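Local coordinates for protein fatty acid synthase 1, isoform A (Drosophila melanogaster, PDB 6FN6) that carries the dehydratase, enoylreductase and ketoreductase region of a fatty acid synthase that probably builds long-chain saturated fatty acids from acetyl-CoA and malonyl-CoA with NADPH, at residues 159-165 against 221-227; 444-449 against 536-540; 570-574 against 636-640; 797-802 against 824-829; 1033-1037 against 1073-1077. One frame throughout, in Å; residues are numbered along the deposited sequence.

Contact 1 of 5, residues 159-165 against 221-227; sequences ASTGKLQ and TGLPVQW
Gly162 pairs with Val225, and Leu164 with Leu223, as hydrogen-bonded pairs between antiparallel strands 161-164 and 223-227 of what is predicted to be the C-terminal hotdog fold of the dehydratase. Within the first pair the bond from Val225 N to Gly162 O (2.9 Å) is sound and the return bond from Gly162 N is weak. Side chains alternate between two faces. On one face, where Leu164 and Leu223 pack on helix 170-183 and Val225 on strand 233-236, Leu164 lies across Val225 at about a right angle, its CD1 3.6 Å from Val225 CB while CD2 rests near CG1. Val225 holds CG1 between its backbone N and carbonyl carbon (chi1 60°), which lays this methyl on the Gly162 carbonyl group. The same helix bears Asp175, the predicted proton donor, with its side chain about 9 Å from that of Leu164.

On the other face, Thr161 and Gln226 run side by side. A bend in Gln226 (chi2 -70°) turns its amide towards strand 161-164, so that NE2 makes a weak bond to Thr161 OG1 (3.3 Å) and OE1 is taken by Gln120. Lys163, also bent, slides its CD past Thr221 O (3.3 Å) and sets CE 4.1 Å from Pro224 CG, the two side chains crossing obliquely. At the far end Trp227 N donates to Ser160 O over 3.0 Å with 160° at the hydrogen, while its indole CD1 comes within 3.6 Å of Ala159 O.

Contact 2 of 5, residues 444-449 against 536-540; sequences RKAVDL and LEKDL
Arg444 reaches fully extended from strand 438-445 and sets NH1 between two main-chain oxygens of the loop after helix 530-536. NH1 donates to Lys538 O (2.9 Å), which lies at the edge but tilted from the guanidinium plane, and more weakly to Asp539 O at 3.0 Å. Water 1 links NH2 to the same Asp539 O, and NE is held by Asn401 O. The packed part lies beside this grip: Val447 N donates almost straight to Glu537 O (3.0 Å, 165°), Val447 CG2 sits 3.7 Å from Asp539 CB, and the side chains of Leu449 and Leu536 cross at about a right angle, CD1 3.8 Å from Leu536 CB.

Ala446 forms the exposed rim. At the Leu449 end, water 2 bridges Glu537 OE1 and Leu449 N, Glu537 also pairing with Arg533. Were Arg444 replaced by an alanine, Lys538 O and Asp539 O would probably lose their shared donor and the turn could shift. The contact joins a probable pseudo-methyltransferase sheet to the pseudo-ketoreductase. Asp539 OD1 pairs with Arg452 and Arg513, and its carboxylate stays too far from Arg444 to bond; two carbonyl dipoles meet the guanidinium instead, which would suit a cation beside a helix C terminus.

Contact 3 of 5, residues 570-574 against 636-640; sequences AYVNA and DCVLG
The methylene of Cys637 sits over one face of the Tyr571 ring: CB stands 3.7 Å from its centroid and 19° off the normal, in a CH-pi contact displaced towards the CD2 and CE2 rim. The sulfur follows obliquely, SG being 4.5 Å from the same centroid, a cysteine sulfur-aromatic contact. Two torsions bring this about. Tyr571 CG sits between the backbone N and the carbonyl carbon (chi1 69°), tipping the ring towards the loop, and Cys637 carries SG anti to its own N (chi1 167°), beside the root of the ring, near Tyr571 CB and CG. The phenol end runs on to Asp636, whose CB is 3.5 Å from Tyr571 OH.

Between the backbones no direct hydrogen bond forms; water 3 fills that role, donating to Val572 O and accepting from Leu639 N (2.9 Å). Leu639 CD1 closes over the same carbonyl, 3.6 Å from Val572 O, and meets Val572 CG1 at 4.1 Å.

With a serine at Tyr571, the methylene and sulfur of Cys637 would probably lose the surface they rest on, and a gap would open between strand and loop. The Tyr571 side chain also touches Arg918 and Tyr920. The contact lays the two-stranded hairpin of 570-574 and 583-587 against the loop leading into strand 642-646, within what is probably the substrate-binding part of a medium-chain dehydrogenase-like enoylreductase.

Contact 4 of 5, residues 797-802 against 824-829; sequences IRCLGL and VFLKNT
Ile797, of helix 791-797, puts CG2 3.7 Å from Val824 CG2, the two side chains at about a right angle, in the Rossmann-type, nucleotide-binding part of the enoylreductase with its six-stranded parallel sheet. A type I turn follows, closed by the bond from Leu800 N to Ile797 O (2.9 Å), and swings the chain round into the short strand 800-801. Leu800 then fills the middle. With CG anti to the backbone N (chi1 -160°) it reaches tip to tip with Thr829, CD2 3.5 Å from Thr829 CG2, and its CD2 also lies 4.2 Å from Val824 CG2. Its carbonyl oxygen points off to one side of the side chain, where the extended chain of Lys827 runs alongside and offers NZ to Leu800 O in a weak bond of 3.3 Å. Gly801 presents its carbonyl oxygen to the Thr829 methyl. Leu802, exposed, crosses Lys827, its CD2 4.1 Å from Lys827 CB.

The loop 824-829 also faces the dimer partner: Asn828 bonds to Leu835 and Tyr697 of the second subunit, and Phe825 meets Phe831 of that subunit. Thr829, its methyl given to Leu800, turns OG1 inward to donate to Val824 O (2.6 Å) from above the carbonyl plane.

Contact 5 of 5, residues 1033-1037 against 1073-1077; sequences DPKVT and NYGLA
Lys1035 curls at its far end: the bend at chi3 (-71°) brings CE over the neighbouring helix, 3.8 Å from Ala1077 CB and 4.0 Å from Tyr1074 CD1, and chi4 (-62°) turns NZ back towards Asp1033. Val1036, with CG1 anti to the backbone N, turns its other methyl to the same alanine: CG2 lies 3.7 Å from Ala1077 CA and 3.9 Å from Ala1077 CB. Ala1077 therefore sits under two side chains at once, a methylene of the lysine and a methyl of the valine, and its small side chain lets the helices come close, with the CA atoms of Val1036 and Ala1077 5.7 Å apart.

The contact joins the first turn of helix 1034-1049 to an early turn of helix 1072-1090 in the ketoreductase domain, a Rossmann-type fold of the short-chain dehydrogenase family. The second of these helices follows strand 1055-1060, a position that in this family usually carries active-site residues. Lys1035 meets the Tyr1074 ring obliquely, the two side chains at about a right angle, while the phenol oxygen of Tyr1074 goes elsewhere, to weak bonds with Ser1061 N and Ala1012 O.

Within its own segment, Lys1035 NZ forms a weak salt bridge with Asp1033 OD2 (3.5 Å). Asp1033 is poorly ordered and follows a break in the model. The Asp1033 and Asn1073 side chains cross at about a right angle, their carboxylate and amide planes 43° apart, with OD2 3.6 Å from Asn1073 CB. Asp1033 OD2 also lies 3.4 Å from Asn1073 O, but both are acceptors and no hydrogen bond joins them.

From the N terminus the five contacts come strictly in series; none encloses or crosses another. Contact 1 closes an excursion of 55 residues, about half of it helical, inside the second predicted hotdog of the dehydratase. Contact 2 spans 86 residues and ties a probable pseudo-methyltransferase sheet to the pseudo-ketoreductase. In the enoylreductase, contact 3 brings back 61 residues to join a hairpin to a loop, and contact 4 closes 21 residues beside the subunit interface. Contact 5 closes 35 residues between two ketoreductase helices. The centres of contacts 2 and 5 are about 33 Å apart, whereas those of contacts 2 and 4 are about 96 Å apart, across the chain's centre.

Contact 1 of 5, residues 159-165 against 221-227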
# COMPACT_ATOMS: atom_id res chain seq x y z
N ALA A 159 -22.59 15.22 22.80
CA ALA A 159 -21.34 14.58 23.19
C ALA A 159 -20.14 15.26 22.54
O ALA A 159 -19.28 14.61 21.95
CB ALA A 159 -21.37 13.10 22.84
N SER A 160 -20.10 16.59 22.63
CA SER A 160 -18.95 17.35 22.18
C SER A 160 -18.03 17.63 23.37
O SER A 160 -16.82 17.73 23.22
CB SER A 160 -19.38 18.66 21.52
OG SER A 160 -20.03 19.51 22.45
N THR A 161 -18.64 17.76 24.54
CA THR A 161 -17.90 17.91 25.78
C THR A 161 -18.56 17.06 26.87
O THR A 161 -19.72 16.69 26.75
CB THR A 161 -17.84 19.39 26.24
OG1 THR A 161 -17.00 19.50 27.39
CG2 THR A 161 -19.23 19.91 26.57
N GLY A 162 -17.80 16.74 27.91
CA GLY A 162 -18.31 15.94 29.00
C GLY A 162 -17.28 15.73 30.09
O GLY A 162 -16.25 16.42 30.12
N LYS A 163 -17.54 14.78 30.98
CA LYS A 163 -16.62 14.49 32.07
C LYS A 163 -16.50 12.99 32.34
O LYS A 163 -17.47 12.24 32.23
CB LYS A 163 -17.07 15.23 33.34
CG LYS A 163 -16.95 16.74 33.24
CD LYS A 163 -16.28 17.35 34.46
CE LYS A 163 -15.67 18.70 34.13
NZ LYS A 163 -16.66 19.64 33.53
N LEU A 164 -15.28 12.57 32.69
CA LEU A 164 -15.00 11.17 32.98
C LEU A 164 -14.38 11.05 34.37
O LEU A 164 -13.51 11.84 34.73
CB LEU A 164 -14.06 10.57 31.93
CG LEU A 164 -14.32 10.97 30.48
CD1 LEU A 164 -13.20 10.50 29.57
CD2 LEU A 164 -15.66 10.42 30.01
N GLN A 165 -14.83 10.08 35.15
CA GLN A 165 -14.31 9.90 36.50
C GLN A 165 -12.95 9.20 36.46
O GLN A 165 -12.58 8.60 35.45
CB GLN A 165 -15.29 9.11 37.37
CG GLN A 165 -15.59 7.71 36.88
CD GLN A 165 -16.64 7.01 37.73
OE1 GLN A 165 -17.57 7.64 38.23
NE2 GLN A 165 -16.48 5.70 37.91
N THR A 221 -17.09 14.21 40.17
CA THR A 221 -17.10 15.27 39.16
C THR A 221 -16.36 14.84 37.90
O THR A 221 -16.85 15.04 36.79
CB THR A 221 -16.47 16.56 39.71
OG1 THR A 221 -17.28 17.08 40.78
CG2 THR A 221 -16.34 17.62 38.62
N GLY A 222 -15.16 14.28 38.06
CA GLY A 222 -14.42 13.72 36.95
C GLY A 222 -13.57 14.69 36.16
O GLY A 222 -13.47 15.87 36.50
N LEU A 223 -12.97 14.18 35.08
CA LEU A 223 -12.08 14.97 34.23
C LEU A 223 -12.78 15.35 32.92
O LEU A 223 -13.57 14.57 32.39
CB LEU A 223 -10.81 14.18 33.92
CG LEU A 223 -9.90 13.81 35.09
CD1 LEU A 223 -9.05 12.60 34.72
CD2 LEU A 223 -9.02 14.98 35.49
N PRO A 224 -12.48 16.55 32.39
CA PRO A 224 -13.10 16.94 31.11
C PRO A 224 -12.69 16.07 29.93
O PRO A 224 -11.52 15.72 29.80
CB PRO A 224 -12.59 18.38 30.90
CG PRO A 224 -12.09 18.83 32.22
CD PRO A 224 -11.60 17.61 32.92
N VAL A 225 -13.66 15.73 29.08
CA VAL A 225 -13.37 15.02 27.84
C VAL A 225 -13.91 15.84 26.67
O VAL A 225 -14.98 16.43 26.76
CB VAL A 225 -13.97 13.59 27.85
CG1 VAL A 225 -15.48 13.64 28.00
CG2 VAL A 225 -13.58 12.84 26.59
N GLN A 226 -13.15 15.88 25.58
CA GLN A 226 -13.50 16.69 24.42
C GLN A 226 -13.55 15.85 23.15
O GLN A 226 -12.76 14.92 22.97
CB GLN A 226 -12.50 17.83 24.24
CG GLN A 226 -12.32 18.70 25.48
CD GLN A 226 -13.54 19.55 25.78
OE1 GLN A 226 -14.32 19.87 24.88
NE2 GLN A 226 -13.71 19.91 27.04
N TRP A 227 -14.49 16.18 22.27
CA TRP A 227 -14.59 15.53 20.97
C TRP A 227 -14.62 16.58 19.86
O TRP A 227 -15.61 17.29 19.70
CB TRP A 227 -15.83 14.65 20.90
CG TRP A 227 -16.23 14.27 19.50
CD1 TRP A 227 -17.42 14.54 18.89
CD2 TRP A 227 -15.44 13.57 18.54
NE1 TRP A 227 -17.42 14.04 17.61
CE2 TRP A 227 -16.22 13.44 17.37
CE3 TRP A 227 -14.15 13.03 18.55
CZ2 TRP A 227 -15.74 12.80 16.22
CZ3 TRP A 227 -13.68 12.40 17.41
CH2 TRP A 227 -14.48 12.29 16.26

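Contact 2 of 5, residues 444-449 against 536-540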
# COMPACT_ATOMS: atom_id res chain seq x y z
N ARG A 444 -68.64 -31.32 36.31
CA ARG A 444 -68.26 -31.06 37.69
C ARG A 444 -69.42 -31.43 38.62
O ARG A 444 -70.58 -31.38 38.21
CB ARG A 444 -67.90 -29.58 37.87
CG ARG A 444 -67.18 -29.23 39.16
CD ARG A 444 -67.16 -27.72 39.37
NE ARG A 444 -65.99 -27.26 40.12
CZ ARG A 444 -65.76 -25.98 40.43
NH1 ARG A 444 -66.62 -25.04 40.07
NH2 ARG A 444 -64.67 -25.65 41.11
N LYS A 445 -69.11 -31.82 39.85
CA LYS A 445 -70.16 -32.05 40.84
C LYS A 445 -70.78 -30.71 41.23
O LYS A 445 -70.07 -29.73 41.45
CB LYS A 445 -69.62 -32.77 42.09
CG LYS A 445 -69.39 -34.26 41.91
CD LYS A 445 -69.05 -34.94 43.24
CE LYS A 445 -70.26 -35.61 43.87
NZ LYS A 445 -70.70 -36.81 43.11
N ALA A 446 -72.10 -30.66 41.30
CA ALA A 446 -72.81 -29.44 41.67
C ALA A 446 -72.70 -29.17 43.17
O ALA A 446 -72.38 -30.07 43.95
CB ALA A 446 -74.26 -29.52 41.25
N VAL A 447 -72.94 -27.92 43.56
CA VAL A 447 -72.99 -27.55 44.97
C VAL A 447 -74.40 -27.10 45.31
O VAL A 447 -75.14 -26.61 44.45
CB VAL A 447 -71.98 -26.44 45.32
CG1 VAL A 447 -70.56 -26.88 44.98
CG2 VAL A 447 -72.33 -25.13 44.62
N ASP A 448 -74.78 -27.27 46.58
CA ASP A 448 -76.11 -26.92 47.05
C ASP A 448 -76.12 -25.51 47.64
O ASP A 448 -75.50 -25.26 48.67
CB ASP A 448 -76.59 -27.94 48.08
CG ASP A 448 -78.03 -27.75 48.48
OD1 ASP A 448 -78.76 -26.99 47.80
OD2 ASP A 448 -78.46 -28.37 49.47
N LEU A 449 -76.81 -24.60 46.97
CA LEU A 449 -76.85 -23.20 47.39
C LEU A 449 -77.60 -23.04 48.71
O LEU A 449 -77.33 -22.12 49.49
CB LEU A 449 -77.51 -22.34 46.31
CG LEU A 449 -76.82 -22.31 44.94
CD1 LEU A 449 -77.55 -21.36 44.00
CD2 LEU A 449 -75.35 -21.92 45.07
N LEU A 536 -75.43 -20.98 39.26
CA LEU A 536 -74.63 -20.78 40.46
C LEU A 536 -74.39 -22.11 41.16
O LEU A 536 -73.54 -22.21 42.04
CB LEU A 536 -75.30 -19.79 41.40
CG LEU A 536 -75.55 -18.39 40.81
CD1 LEU A 536 -76.26 -17.51 41.82
CD2 LEU A 536 -74.25 -17.74 40.35
N GLU A 537 -75.13 -23.14 40.75
CA GLU A 537 -74.92 -24.48 41.27
C GLU A 537 -73.65 -25.11 40.71
O GLU A 537 -73.23 -26.19 41.14
CB GLU A 537 -76.12 -25.37 40.95
CG GLU A 537 -77.27 -25.24 41.94
CD GLU A 537 -78.48 -26.06 41.53
OE1 GLU A 537 -79.55 -25.88 42.14
OE2 GLU A 537 -78.35 -26.88 40.59
N LYS A 538 -73.03 -24.43 39.75
CA LYS A 538 -71.76 -24.87 39.18
C LYS A 538 -70.59 -24.41 40.05
O LYS A 538 -69.51 -25.01 40.02
CB LYS A 538 -71.60 -24.32 37.77
CG LYS A 538 -72.76 -24.66 36.85
CD LYS A 538 -72.46 -24.27 35.43
CE LYS A 538 -73.61 -24.58 34.50
NZ LYS A 538 -73.43 -23.93 33.17
N ASP A 539 -70.82 -23.35 40.82
CA ASP A 539 -69.82 -22.84 41.75
C ASP A 539 -68.59 -22.31 41.00
O ASP A 539 -67.46 -22.48 41.45
CB ASP A 539 -69.42 -23.92 42.75
CG ASP A 539 -68.80 -23.34 44.01
OD1 ASP A 539 -69.20 -22.23 44.41
OD2 ASP A 539 -67.92 -24.00 44.60
N LEU A 540 -68.84 -21.66 39.86
CA LEU A 540 -67.78 -20.99 39.11
C LEU A 540 -67.54 -19.61 39.72
O LEU A 540 -68.48 -18.93 40.11
CB LEU A 540 -68.16 -20.85 37.64
CG LEU A 540 -68.54 -22.14 36.90
CD1 LEU A 540 -68.93 -21.83 35.47
CD2 LEU A 540 -67.40 -23.16 36.94
O HOH W 1 -64.77 -22.95 42.26
O HOH W 2 -78.90 -25.13 45.08

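Contact 3 of 5, residues 570-574 against 636-640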
# COMPACT_ATOMS: atom_id res chain seq x y z
N ALA A 570 -45.95 -3.56 -1.85
CA ALA A 570 -45.07 -4.24 -0.92
C ALA A 570 -43.62 -4.16 -1.35
O ALA A 570 -43.31 -3.82 -2.49
CB ALA A 570 -45.49 -5.70 -0.78
N TYR A 571 -42.73 -4.45 -0.41
CA TYR A 571 -41.30 -4.51 -0.69
C TYR A 571 -40.73 -5.74 -0.01
O TYR A 571 -41.38 -6.34 0.85
CB TYR A 571 -40.59 -3.24 -0.22
CG TYR A 571 -40.53 -3.10 1.28
CD1 TYR A 571 -41.60 -2.55 1.99
CD2 TYR A 571 -39.41 -3.50 1.99
CE1 TYR A 571 -41.55 -2.42 3.36
CE2 TYR A 571 -39.36 -3.38 3.37
CZ TYR A 571 -40.43 -2.84 4.05
OH TYR A 571 -40.38 -2.71 5.42
N VAL A 572 -39.51 -6.12 -0.39
CA VAL A 572 -38.86 -7.28 0.20
C VAL A 572 -37.95 -6.82 1.32
O VAL A 572 -37.28 -5.80 1.20
CB VAL A 572 -38.09 -8.08 -0.87
CG1 VAL A 572 -37.35 -9.26 -0.23
CG2 VAL A 572 -39.04 -8.57 -1.95
N ASN A 573 -37.93 -7.58 2.41
CA ASN A 573 -37.10 -7.25 3.55
C ASN A 573 -36.51 -8.51 4.17
O ASN A 573 -37.16 -9.55 4.23
CB ASN A 573 -37.91 -6.49 4.60
CG ASN A 573 -37.06 -5.97 5.74
OD1 ASN A 573 -35.85 -5.78 5.59
ND2 ASN A 573 -37.68 -5.75 6.89
N ALA A 574 -35.26 -8.41 4.61
CA ALA A 574 -34.62 -9.47 5.37
C ALA A 574 -34.79 -9.19 6.85
O ALA A 574 -34.12 -8.32 7.40
CB ALA A 574 -33.15 -9.58 5.00
N ASP A 636 -36.11 0.84 6.28
CA ASP A 636 -36.45 -0.59 6.28
C ASP A 636 -36.35 -1.16 4.87
O ASP A 636 -35.83 -2.25 4.66
CB ASP A 636 -37.86 -0.81 6.84
CG ASP A 636 -37.88 -0.96 8.35
OD1 ASP A 636 -36.90 -1.49 8.92
OD2 ASP A 636 -38.88 -0.55 8.97
N CYS A 637 -36.86 -0.40 3.90
CA CYS A 637 -36.85 -0.79 2.50
C CYS A 637 -35.57 -0.30 1.82
O CYS A 637 -35.47 0.87 1.47
CB CYS A 637 -38.08 -0.24 1.78
SG CYS A 637 -38.04 -0.31 -0.02
N VAL A 638 -34.59 -1.19 1.66
CA VAL A 638 -33.29 -0.80 1.12
C VAL A 638 -32.84 -1.67 -0.06
O VAL A 638 -31.94 -1.29 -0.80
CB VAL A 638 -32.22 -0.81 2.22
CG1 VAL A 638 -32.54 0.23 3.28
CG2 VAL A 638 -32.12 -2.19 2.86
N LEU A 639 -33.45 -2.84 -0.22
CA LEU A 639 -33.04 -3.76 -1.27
C LEU A 639 -33.50 -3.26 -2.64
O LEU A 639 -34.50 -2.56 -2.74
CB LEU A 639 -33.60 -5.16 -1.00
CG LEU A 639 -33.18 -5.80 0.33
CD1 LEU A 639 -33.96 -7.09 0.58
CD2 LEU A 639 -31.68 -6.06 0.38
N GLY A 640 -32.76 -3.61 -3.69
CA GLY A 640 -33.13 -3.22 -5.03
C GLY A 640 -32.37 -2.02 -5.55
O GLY A 640 -32.62 -0.90 -5.13
O HOH W 3 -36.06 -3.69 0.69

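Contact 4 of 5, residues 797-802 against 824-829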
# COMPACT_ATOMS: atom_id res chain seq x y z
N ILE A 797 -1.78 -5.94 -9.38
CA ILE A 797 -0.95 -4.74 -9.39
C ILE A 797 0.30 -5.00 -10.23
O ILE A 797 0.70 -4.16 -11.04
CB ILE A 797 -0.58 -4.32 -7.95
CG1 ILE A 797 -1.81 -3.75 -7.23
CG2 ILE A 797 0.57 -3.32 -7.94
CD1 ILE A 797 -2.26 -2.39 -7.73
N ARG A 798 0.90 -6.17 -10.04
CA ARG A 798 2.11 -6.53 -10.76
C ARG A 798 1.85 -6.65 -12.26
O ARG A 798 2.79 -6.67 -13.06
CB ARG A 798 2.68 -7.85 -10.22
CG ARG A 798 3.10 -7.79 -8.75
CD ARG A 798 3.63 -9.12 -8.27
NE ARG A 798 3.38 -9.34 -6.84
CZ ARG A 798 2.58 -10.28 -6.34
NH1 ARG A 798 1.93 -11.12 -7.14
NH2 ARG A 798 2.43 -10.38 -5.03
N CYS A 799 0.58 -6.76 -12.65
CA CYS A 799 0.22 -6.83 -14.07
C CYS A 799 0.16 -5.45 -14.72
O CYS A 799 0.07 -5.34 -15.94
CB CYS A 799 -1.13 -7.53 -14.24
SG CYS A 799 -1.10 -9.30 -13.94
N LEU A 800 0.21 -4.40 -13.90
CA LEU A 800 0.08 -3.04 -14.41
C LEU A 800 1.38 -2.55 -15.05
O LEU A 800 2.44 -2.57 -14.43
CB LEU A 800 -0.35 -2.10 -13.30
CG LEU A 800 -0.98 -0.78 -13.74
CD1 LEU A 800 -2.25 -1.01 -14.54
CD2 LEU A 800 -1.27 0.10 -12.54
N GLY A 801 1.27 -2.10 -16.30
CA GLY A 801 2.41 -1.59 -17.04
C GLY A 801 2.54 -0.08 -16.93
O GLY A 801 1.74 0.56 -16.25
N LEU A 802 3.55 0.47 -17.59
CA LEU A 802 3.82 1.91 -17.54
C LEU A 802 2.58 2.73 -17.87
O LEU A 802 1.81 2.39 -18.77
CB LEU A 802 4.95 2.26 -18.50
CG LEU A 802 6.33 1.69 -18.15
CD1 LEU A 802 7.30 1.81 -19.32
CD2 LEU A 802 6.89 2.37 -16.91
N VAL A 824 4.46 0.81 -7.10
CA VAL A 824 3.67 0.75 -8.33
C VAL A 824 3.50 2.13 -8.95
O VAL A 824 3.32 2.24 -10.17
CB VAL A 824 2.29 0.12 -8.05
CG1 VAL A 824 1.50 0.97 -7.07
CG2 VAL A 824 1.52 -0.07 -9.35
N PHE A 825 3.54 3.16 -8.13
CA PHE A 825 3.29 4.52 -8.59
C PHE A 825 4.53 5.13 -9.25
O PHE A 825 4.44 6.20 -9.87
CB PHE A 825 2.80 5.39 -7.44
CG PHE A 825 1.46 4.96 -6.89
CD1 PHE A 825 0.33 5.03 -7.68
CD2 PHE A 825 1.34 4.50 -5.59
CE1 PHE A 825 -0.91 4.63 -7.19
CE2 PHE A 825 0.11 4.10 -5.09
CZ PHE A 825 -1.02 4.17 -5.89
N LEU A 826 5.67 4.47 -9.12
CA LEU A 826 6.87 4.88 -9.86
C LEU A 826 6.64 4.79 -11.36
O LEU A 826 7.29 5.48 -12.14
CB LEU A 826 8.08 4.03 -9.46
CG LEU A 826 8.74 4.37 -8.13
CD1 LEU A 826 9.71 3.27 -7.70
CD2 LEU A 826 9.46 5.70 -8.22
N LYS A 827 5.70 3.93 -11.76
CA LYS A 827 5.43 3.70 -13.18
C LYS A 827 4.47 4.74 -13.77
O LYS A 827 3.88 4.52 -14.83
CB LYS A 827 4.85 2.29 -13.38
CG LYS A 827 5.73 1.17 -12.83
CD LYS A 827 5.12 -0.19 -13.13
CE LYS A 827 5.93 -1.32 -12.51
NZ LYS A 827 5.34 -2.65 -12.79
N ASN A 828 4.31 5.86 -13.07
CA ASN A 828 3.43 6.93 -13.54
C ASN A 828 1.99 6.43 -13.61
O ASN A 828 1.25 6.77 -14.53
CB ASN A 828 3.87 7.43 -14.91
CG ASN A 828 3.36 8.83 -15.21
OD1 ASN A 828 3.35 9.70 -14.34
ND2 ASN A 828 2.92 9.04 -16.45
N THR A 829 1.60 5.63 -12.62
CA THR A 829 0.30 4.98 -12.63
C THR A 829 -0.73 5.73 -11.80
O THR A 829 -0.41 6.71 -11.13
CB THR A 829 0.41 3.53 -12.10
OG1 THR A 829 1.13 3.52 -10.87
CG2 THR A 829 1.10 2.65 -13.11

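Contact 5 of 5, residues 1033-1037 against 1073-1077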
# COMPACT_ATOMS: atom_id res chain seq x y z
N ASP A 1033 -59.53 6.55 40.07
CA ASP A 1033 -58.16 7.04 40.12
C ASP A 1033 -57.90 8.06 39.01
O ASP A 1033 -58.70 8.17 38.08
CB ASP A 1033 -57.17 5.88 40.02
CG ASP A 1033 -57.20 4.98 41.24
OD1 ASP A 1033 -57.64 5.44 42.31
OD2 ASP A 1033 -56.78 3.81 41.12
N PRO A 1034 -56.79 8.80 39.11
CA PRO A 1034 -56.41 9.71 38.02
C PRO A 1034 -56.17 8.98 36.70
O PRO A 1034 -56.32 9.58 35.63
CB PRO A 1034 -55.11 10.35 38.53
CG PRO A 1034 -55.17 10.21 40.01
CD PRO A 1034 -55.89 8.93 40.27
N LYS A 1035 -55.81 7.70 36.79
CA LYS A 1035 -55.61 6.89 35.60
C LYS A 1035 -56.94 6.69 34.88
O LYS A 1035 -57.02 6.77 33.65
CB LYS A 1035 -55.00 5.54 35.98
CG LYS A 1035 -53.64 5.64 36.68
CD LYS A 1035 -53.09 4.27 37.07
CE LYS A 1035 -53.87 3.64 38.23
NZ LYS A 1035 -53.79 4.46 39.48
N VAL A 1036 -57.98 6.44 35.66
CA VAL A 1036 -59.32 6.17 35.14
C VAL A 1036 -59.98 7.41 34.56
O VAL A 1036 -60.52 7.38 33.45
CB VAL A 1036 -60.20 5.56 36.25
CG1 VAL A 1036 -61.64 5.39 35.78
CG2 VAL A 1036 -59.63 4.23 36.71
N THR A 1037 -59.94 8.51 35.31
CA THR A 1037 -60.68 9.72 34.96
C THR A 1037 -60.21 10.40 33.68
O THR A 1037 -61.02 10.96 32.94
CB THR A 1037 -60.63 10.74 36.11
OG1 THR A 1037 -59.26 11.01 36.45
CG2 THR A 1037 -61.36 10.21 37.33
N ASN A 1073 -56.54 -1.18 43.80
CA ASN A 1073 -56.97 -0.03 43.01
C ASN A 1073 -56.43 -0.08 41.58
O ASN A 1073 -57.05 0.45 40.66
CB ASN A 1073 -56.55 1.28 43.67
CG ASN A 1073 -57.54 1.76 44.70
OD1 ASN A 1073 -57.36 1.56 45.90
ND2 ASN A 1073 -58.61 2.40 44.23
N TYR A 1074 -55.27 -0.70 41.40
CA TYR A 1074 -54.69 -0.81 40.07
C TYR A 1074 -55.55 -1.77 39.24
O TYR A 1074 -55.85 -1.51 38.08
CB TYR A 1074 -53.24 -1.29 40.12
CG TYR A 1074 -52.50 -1.11 38.82
CD1 TYR A 1074 -51.97 0.12 38.46
CD2 TYR A 1074 -52.33 -2.18 37.94
CE1 TYR A 1074 -51.29 0.29 37.27
CE2 TYR A 1074 -51.65 -2.01 36.74
CZ TYR A 1074 -51.14 -0.78 36.42
OH TYR A 1074 -50.46 -0.60 35.23
N GLY A 1075 -55.95 -2.87 39.87
CA GLY A 1075 -56.80 -3.85 39.21
C GLY A 1075 -58.11 -3.24 38.77
O GLY A 1075 -58.65 -3.59 37.71
N LEU A 1076 -58.64 -2.34 39.58
CA LEU A 1076 -59.91 -1.68 39.28
C LEU A 1076 -59.73 -0.67 38.15
O LEU A 1076 -60.66 -0.40 37.39
CB LEU A 1076 -60.48 -1.00 40.52
CG LEU A 1076 -61.11 -1.94 41.56
CD1 LEU A 1076 -61.37 -1.20 42.86
CD2 LEU A 1076 -62.41 -2.54 41.02
N ALA A 1077 -58.54 -0.09 38.06
CA ALA A 1077 -58.24 0.84 36.98
C ALA A 1077 -58.24 0.08 35.66
O ALA A 1077 -58.72 0.59 34.64
CB ALA A 1077 -56.90 1.52 37.21